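Local coordinates for protein dimethyl-sulfide monooxygenase (Hyphomicrobium sulfonivorans, PDB 6AK1) that oxidises dimethyl sulfide to methanethiol and formaldehyde with NADH and O2, using FMN as cofactor, as the first step of dimethyl sulfide degradation, at residues A254-I257 against T258-R262. Sequence-based numbering, arbitrary orientation.
Sequences ARQI and TTDIR
Q256 sets its carboxamide obliquely across the carboxylate of D260, one helical turn on, the two planes 40° apart, and its NE2, above the carboxylate plane, donates to D260 OD1 at 3.0 Å. The oxygen lies near the amide plane of Q256, but the bond is bent to 141°. With CG anti to the backbone N (chi1 -164°), a bend at chi2 carries the Q256 amide forward along the helix to D260. Were D260 an alanine, the Q256 amide would probably lose this acceptor and be freer to swing on the outer face. Beside this pair, T259 OG1 donates to R255 O at 2.7 Å, while T259 N reaches the same oxygen at 3.2 Å from the opposite face of its carbonyl plane. On the inner side I257 and I261 lie side by side, I257 CG2 to I261 CD1 3.8 Å, both resting on I246 of strand 243-246. T258, whose OG1 bonds to G389 O, packs on I277 of strand 276-284. I261 N bonds to I257 O (2.9 Å). These i to i+4 pairs belong to an amphipathic helix, 251-267, the crossover of a beta-alpha-beta unit in the luciferase-like TIM barrel.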
loop_
_atom_site.group_PDB
_atom_site.type_symbol
_atom_site.label_atom_id
_atom_site.label_comp_id
_atom_site.label_asym_id
_atom_site.label_seq_id
_atom_site.Cartn_x
_atom_site.Cartn_y
_atom_site.Cartn_z
ATOM N N ALA A 254 -3.996 18.948 -3.489
ATOM C CA ALA A 254 -2.834 18.239 -2.960
ATOM C C ALA A 254 -1.972 19.143 -2.095
ATOM O O ALA A 254 -1.390 18.674 -1.108
ATOM C CB ALA A 254 -1.998 17.647 -4.099
ATOM N N ARG A 255 -1.866 20.428 -2.451
ATOM C CA ARG A 255 -1.084 21.361 -1.639
ATOM C C ARG A 255 -1.540 21.334 -0.181
ATOM O O ARG A 255 -0.712 21.300 0.741
ATOM C CB ARG A 255 -1.183 22.775 -2.232
ATOM C CG ARG A 255 -0.465 22.899 -3.597
ATOM C CD ARG A 255 -0.598 24.274 -4.329
ATOM N NE ARG A 255 -0.053 25.419 -3.585
ATOM C CZ ARG A 255 1.242 25.754 -3.497
ATOM N NH1 ARG A 255 2.206 25.046 -4.102
ATOM N NH2 ARG A 255 1.587 26.819 -2.777
ATOM N N GLN A 256 -2.860 21.299 0.043
ATOM C CA GLN A 256 -3.396 21.316 1.402
ATOM C C GLN A 256 -3.271 19.953 2.072
ATOM O O GLN A 256 -2.894 19.873 3.246
ATOM C CB GLN A 256 -4.863 21.770 1.394
ATOM C CG GLN A 256 -5.369 22.186 2.776
ATOM C CD GLN A 256 -4.545 23.331 3.346
ATOM O OE1 GLN A 256 -4.567 24.458 2.811
ATOM N NE2 GLN A 256 -3.784 23.048 4.411
ATOM N N ILE A 257 -3.565 18.874 1.338
ATOM C CA ILE A 257 -3.461 17.534 1.914
ATOM C C ILE A 257 -2.050 17.284 2.438
ATOM O O ILE A 257 -1.867 16.842 3.576
ATOM C CB ILE A 257 -3.891 16.468 0.888
ATOM C CG1 ILE A 257 -5.406 16.506 0.675
ATOM C CG2 ILE A 257 -3.488 15.078 1.350
ATOM C CD1 ILE A 257 -5.924 15.479 -0.340
ATOM N N THR A 258 -1.031 17.585 1.629
ATOM C CA THR A 258 0.338 17.242 2.024
ATOM C C THR A 258 0.900 18.196 3.063
ATOM O O THR A 258 1.707 17.782 3.901
ATOM C CB THR A 258 1.268 17.206 0.807
ATOM O OG1 THR A 258 1.362 18.514 0.203
ATOM C CG2 THR A 258 0.750 16.195 -0.212
ATOM N N THR A 259 0.511 19.474 3.010
ATOM C CA THR A 259 0.851 20.399 4.087
ATOM C C THR A 259 0.227 19.950 5.406
ATOM O O THR A 259 0.892 19.962 6.450
ATOM C CB THR A 259 0.391 21.818 3.725
ATOM O OG1 THR A 259 1.080 22.262 2.548
ATOM C CG2 THR A 259 0.657 22.790 4.867
ATOM N N ASP A 260 -1.048 19.532 5.375
ATOM C CA ASP A 260 -1.706 19.036 6.589
ATOM C C ASP A 260 -1.028 17.782 7.138
ATOM O O ASP A 260 -0.815 17.667 8.353
ATOM C CB ASP A 260 -3.188 18.759 6.324
ATOM C CG ASP A 260 -4.020 20.041 6.248
ATOM O OD1 ASP A 260 -3.490 21.117 6.623
ATOM O OD2 ASP A 260 -5.205 19.976 5.832
ATOM N N ILE A 261 -0.696 16.823 6.265
ATOM C CA ILE A 261 -0.068 15.584 6.728
ATOM C C ILE A 261 1.256 15.887 7.416
ATOM O O ILE A 261 1.555 15.338 8.484
ATOM C CB ILE A 261 0.110 14.591 5.557
ATOM C CG1 ILE A 261 -1.216 13.897 5.240
ATOM C CG2 ILE A 261 1.224 13.582 5.844
ATOM C CD1 ILE A 261 -1.260 13.272 3.853
ATOM N N ARG A 262 2.059 16.786 6.830
ATOM C CA ARG A 262 3.355 17.099 7.430
ATOM C C ARG A 262 3.209 17.946 8.699
ATOM O O ARG A 262 4.072 17.875 9.582
ATOM C CB ARG A 262 4.261 17.783 6.401
ATOM C CG ARG A 262 4.512 16.934 5.140
ATOM C CD ARG A 262 5.653 17.465 4.255
ATOM N NE ARG A 262 5.561 16.945 2.892
ATOM C CZ ARG A 262 6.012 15.755 2.500
ATOM N NH1 ARG A 262 6.598 14.933 3.369
ATOM N NH2 ARG A 262 5.861 15.377 1.237
#